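Colicin-B (Escherichia coli, PDB 1RH1) depolarises the cytoplasmic membrane of Escherichia coli and closely related bacteria by forming channels, dissipating cellular energy. Local coordinates at residues K319-K324 and A460-S465; E402-K407 and S465-S470. All blocks are in the same frame, centred on the assembly; numbering follows the deposited sequence.

Both contacts lie in the helical pore-forming domain and share helix 457-472, with Ser465 common to the two ranges. Along the chain the segments alternate: 319-324 comes first, then 402-407, then 460-465 and 465-470. Interaction 1 joins the first half of the shared helix to the long helix 291-340, and interaction 2 joins its second half to the short helix 401-406. Their centres are about 10 Å apart, and Lys324 O packs against CD2 of Leu466 between them. Since helix 457-472 overlaps a predicted transmembrane span, both contacts are consistent with a membrane-seeking helix wrapped by others while the toxin is soluble.

Interaction 1 of 2, residues K319-K324 and A460-S465; sequences KTVLTK and ALSLFS
Ser462 packs its small side chain against two consecutive residues of the long helix, Val321 and Leu322, and its CA comes within 5.9 Å of the CA of Leu322. So close an approach suits serine, whose side chain is only CB and OG and leaves room for a second helix running in broadly the same direction. Its OG is anti to the carbonyl carbon, beside its own N (chi1 -71°), and from there lies 3.3 Å from the carbonyl O of Val321. This hydrogen bond is weak and not settled, because Ala458 O and Thr325 OG1 also lie in weak hydrogen-bonding reach of the same hydroxyl, while Thr325 OG1 bonds to Val321 O as well. Val321 points toward the serine, and its CG2, tucked between its own N and carbonyl carbon, packs 3.7 Å from Ser462 CB; the branched CB follows at 4.0 Å from that same carbon. Leu322 starts off to the side, but with CD1 nearly extended (chi2 164°) the other methyl, CD2, is left turned to the serine, 3.8 Å from Ser462 OG, and its side chain also meets Ile355 of helix 342-357. In the colicin pore-forming fold, a bundle of amphipathic helices surrounds a hydrophobic helical hairpin, here helices 457-472 and 479-495, so this contact lays the long helix that comes from the rest of the toxin against the first arm of that hairpin. A buried hydroxyl on such an arm can be satisfied by its own helix: Ser465 OG donates to Leu461 O at 2.8 Å, from the face of the carbonyl plane opposite to Ser465 N. Leu463 packs on Trp450 and Phe464 on Val447, both of helix 441-452.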
# COMPACT_ATOMS: atom_id res chain seq x y z
N LYS A 319 -15.33 -5.08 -4.47
CA LYS A 319 -15.65 -5.91 -3.32
C LYS A 319 -17.10 -5.78 -2.85
O LYS A 319 -17.72 -6.77 -2.45
CB LYS A 319 -14.70 -5.53 -2.20
CG LYS A 319 -14.83 -6.23 -0.86
CD LYS A 319 -14.28 -7.64 -0.96
CE LYS A 319 -13.45 -7.98 0.29
NZ LYS A 319 -12.54 -9.10 0.05
N THR A 320 -17.67 -4.56 -2.93
CA THR A 320 -19.02 -4.36 -2.45
C THR A 320 -20.04 -4.91 -3.44
O THR A 320 -21.08 -5.39 -2.98
CB THR A 320 -19.35 -2.86 -2.17
OG1 THR A 320 -19.72 -2.25 -3.38
CG2 THR A 320 -18.18 -2.08 -1.58
N VAL A 321 -19.82 -4.85 -4.76
CA VAL A 321 -20.82 -5.38 -5.68
C VAL A 321 -20.72 -6.89 -5.73
O VAL A 321 -21.71 -7.59 -5.95
CB VAL A 321 -20.68 -4.80 -7.14
CG1 VAL A 321 -20.66 -3.31 -6.96
CG2 VAL A 321 -19.42 -5.19 -7.88
N LEU A 322 -19.53 -7.43 -5.49
CA LEU A 322 -19.41 -8.87 -5.44
C LEU A 322 -20.08 -9.37 -4.16
O LEU A 322 -20.77 -10.39 -4.25
CB LEU A 322 -17.92 -9.26 -5.50
CG LEU A 322 -17.14 -9.12 -6.82
CD1 LEU A 322 -15.67 -9.19 -6.51
CD2 LEU A 322 -17.52 -10.19 -7.82
N THR A 323 -19.97 -8.68 -2.99
CA THR A 323 -20.63 -9.21 -1.80
C THR A 323 -22.13 -9.07 -1.91
O THR A 323 -22.82 -10.03 -1.58
CB THR A 323 -20.24 -8.54 -0.48
OG1 THR A 323 -20.71 -7.20 -0.52
CG2 THR A 323 -18.75 -8.63 -0.24
N LYS A 324 -22.68 -7.95 -2.38
CA LYS A 324 -24.11 -7.89 -2.62
C LYS A 324 -24.52 -8.95 -3.65
O LYS A 324 -25.56 -9.58 -3.43
CB LYS A 324 -24.50 -6.50 -3.12
CG LYS A 324 -26.01 -6.20 -3.22
CD LYS A 324 -26.66 -6.36 -1.84
CE LYS A 324 -28.05 -5.73 -1.69
NZ LYS A 324 -29.08 -6.37 -2.48
N ALA A 460 -18.71 -6.84 -14.24
CA ALA A 460 -19.67 -7.27 -15.25
C ALA A 460 -20.43 -8.51 -14.83
O ALA A 460 -21.56 -8.71 -15.28
CB ALA A 460 -18.97 -7.58 -16.54
N LEU A 461 -19.84 -9.36 -13.99
CA LEU A 461 -20.53 -10.53 -13.47
C LEU A 461 -21.59 -10.08 -12.47
O LEU A 461 -22.70 -10.62 -12.48
CB LEU A 461 -19.61 -11.46 -12.72
CG LEU A 461 -19.46 -12.90 -13.17
CD1 LEU A 461 -18.75 -13.60 -12.05
CD2 LEU A 461 -20.79 -13.60 -13.45
N SER A 462 -21.28 -9.10 -11.62
CA SER A 462 -22.21 -8.63 -10.62
C SER A 462 -23.45 -8.04 -11.24
O SER A 462 -24.50 -8.62 -11.04
CB SER A 462 -21.54 -7.63 -9.77
OG SER A 462 -20.64 -8.40 -9.00
N LEU A 463 -23.38 -6.95 -12.01
CA LEU A 463 -24.51 -6.37 -12.73
C LEU A 463 -25.38 -7.39 -13.44
O LEU A 463 -26.59 -7.32 -13.32
CB LEU A 463 -23.95 -5.39 -13.73
CG LEU A 463 -24.79 -4.62 -14.69
CD1 LEU A 463 -25.79 -3.73 -14.00
CD2 LEU A 463 -23.86 -3.74 -15.49
N PHE A 464 -24.81 -8.38 -14.10
CA PHE A 464 -25.59 -9.39 -14.78
C PHE A 464 -26.32 -10.28 -13.82
O PHE A 464 -27.50 -10.59 -14.00
CB PHE A 464 -24.68 -10.22 -15.62
CG PHE A 464 -25.42 -11.27 -16.42
CD1 PHE A 464 -26.25 -10.89 -17.47
CD2 PHE A 464 -25.24 -12.61 -16.12
CE1 PHE A 464 -26.90 -11.86 -18.20
CE2 PHE A 464 -25.91 -13.58 -16.86
CZ PHE A 464 -26.74 -13.21 -17.90
N SER A 465 -25.57 -10.73 -12.81
CA SER A 465 -26.12 -11.60 -11.79
C SER A 465 -27.11 -10.86 -10.92
O SER A 465 -28.18 -11.39 -10.68
CB SER A 465 -25.02 -12.15 -10.93
OG SER A 465 -24.10 -12.87 -11.73

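Interaction 2 of 2, residues E402-K407 and S465-S470; sequences EDMGNK and SLTLGS
Met404 and Thr467 mark the nearest approach of the two backbones, 6.8 Å from CA to CA, where the short helix 401-406 lies roughly crosswise to helix 457-472. Most of the meeting is made by Met404, a long, flexible side chain well suited to reaching across this gap. Its CG stands opposite the backbone N (chi1 -176°) and heads for the other helix, passing Thr467 OG1 at 3.8 Å. Two further bends (chi2 52°, chi3 67°) curl the end, placing SD 4.2 Å from Thr467 CA and 3.6 Å from Ser470 OG. The terminal CE comes nearer still to that hydroxyl, 3.0 Å, a spacing tight enough to be doubtful in detail. Within the pore-forming domain this contact lays a short surface helix over the second half of the first arm of the hydrophobic hairpin, and Phe399, just before that helix, packs on both Met404 and Thr467. No hydrogen bond crosses here: Thr467 OG1 bonds to Leu463 O one turn back, so Thr467 meets the methionine chiefly by packing. Ser470 likewise turns its hydroxyl back toward Leu466 O, although the modelled separation is too short to be taken literally. Toward the surface, Lys407 NZ has a long salt bridge to Asp403 OD2, 3.8 Å away, and a weak hydrogen bond to Ala410 O.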
# COMPACT_ATOMS: atom_id res chain seq x y z
N GLU A 402 -34.34 1.53 -14.84
CA GLU A 402 -33.77 2.75 -14.30
C GLU A 402 -33.44 2.71 -12.83
O GLU A 402 -32.48 3.35 -12.43
CB GLU A 402 -34.68 3.96 -14.46
CG GLU A 402 -34.80 4.53 -15.87
CD GLU A 402 -33.74 5.53 -16.31
OE1 GLU A 402 -32.99 6.06 -15.48
OE2 GLU A 402 -33.69 5.79 -17.51
N ASP A 403 -34.21 1.98 -12.03
CA ASP A 403 -33.86 1.90 -10.62
C ASP A 403 -32.80 0.83 -10.33
O ASP A 403 -31.99 1.01 -9.41
CB ASP A 403 -35.11 1.65 -9.80
CG ASP A 403 -34.92 2.15 -8.37
OD1 ASP A 403 -34.70 3.35 -8.13
OD2 ASP A 403 -34.99 1.28 -7.49
N MET A 404 -32.76 -0.26 -11.13
CA MET A 404 -31.71 -1.27 -11.06
C MET A 404 -30.38 -0.63 -11.44
O MET A 404 -29.30 -1.05 -11.01
CB MET A 404 -32.03 -2.40 -12.03
CG MET A 404 -31.06 -3.58 -11.98
SD MET A 404 -30.77 -4.28 -10.33
CE MET A 404 -32.41 -4.90 -10.14
N GLY A 405 -30.49 0.43 -12.25
CA GLY A 405 -29.38 1.27 -12.64
C GLY A 405 -28.91 2.03 -11.42
O GLY A 405 -27.77 1.85 -11.00
N ASN A 406 -29.80 2.81 -10.81
CA ASN A 406 -29.52 3.57 -9.61
C ASN A 406 -28.98 2.78 -8.44
O ASN A 406 -28.41 3.40 -7.54
CB ASN A 406 -30.76 4.31 -9.13
CG ASN A 406 -31.22 5.40 -10.09
OD1 ASN A 406 -32.42 5.61 -10.33
ND2 ASN A 406 -30.28 6.14 -10.67
N LYS A 407 -29.11 1.45 -8.37
CA LYS A 407 -28.54 0.68 -7.27
C LYS A 407 -27.01 0.56 -7.23
O LYS A 407 -26.34 -0.12 -8.00
CB LYS A 407 -29.08 -0.73 -7.25
CG LYS A 407 -30.59 -0.85 -7.13
CD LYS A 407 -31.14 -0.17 -5.89
CE LYS A 407 -32.58 -0.63 -5.77
NZ LYS A 407 -33.18 -0.18 -4.53
N SER A 465 -25.57 -10.73 -12.81
CA SER A 465 -26.12 -11.60 -11.79
C SER A 465 -27.11 -10.86 -10.92
O SER A 465 -28.18 -11.39 -10.68
CB SER A 465 -25.02 -12.15 -10.93
OG SER A 465 -24.10 -12.87 -11.73
N LEU A 466 -26.81 -9.64 -10.48
CA LEU A 466 -27.73 -8.80 -9.75
C LEU A 466 -28.98 -8.50 -10.55
O LEU A 466 -30.06 -8.76 -10.03
CB LEU A 466 -27.12 -7.49 -9.41
CG LEU A 466 -26.15 -7.46 -8.28
CD1 LEU A 466 -25.65 -6.05 -8.13
CD2 LEU A 466 -26.81 -7.87 -6.99
N THR A 467 -28.91 -8.00 -11.79
CA THR A 467 -30.10 -7.73 -12.61
C THR A 467 -30.95 -8.99 -12.75
O THR A 467 -32.17 -8.87 -12.60
CB THR A 467 -29.71 -7.25 -14.04
OG1 THR A 467 -28.92 -6.08 -13.90
CG2 THR A 467 -30.93 -6.92 -14.88
N LEU A 468 -30.37 -10.18 -12.98
CA LEU A 468 -31.17 -11.39 -13.10
C LEU A 468 -31.79 -11.88 -11.80
O LEU A 468 -32.98 -12.20 -11.74
CB LEU A 468 -30.34 -12.53 -13.68
CG LEU A 468 -29.77 -12.44 -15.06
CD1 LEU A 468 -29.47 -13.85 -15.54
CD2 LEU A 468 -30.75 -11.83 -16.02
N GLY A 469 -31.00 -11.94 -10.72
CA GLY A 469 -31.39 -12.45 -9.42
C GLY A 469 -32.37 -11.54 -8.73
O GLY A 469 -33.47 -11.97 -8.39
N SER A 470 -32.01 -10.27 -8.56
CA SER A 470 -32.90 -9.33 -7.91
C SER A 470 -34.14 -8.94 -8.72
O SER A 470 -35.00 -8.20 -8.27
CB SER A 470 -32.10 -8.09 -7.51
OG SER A 470 -31.64 -7.37 -8.62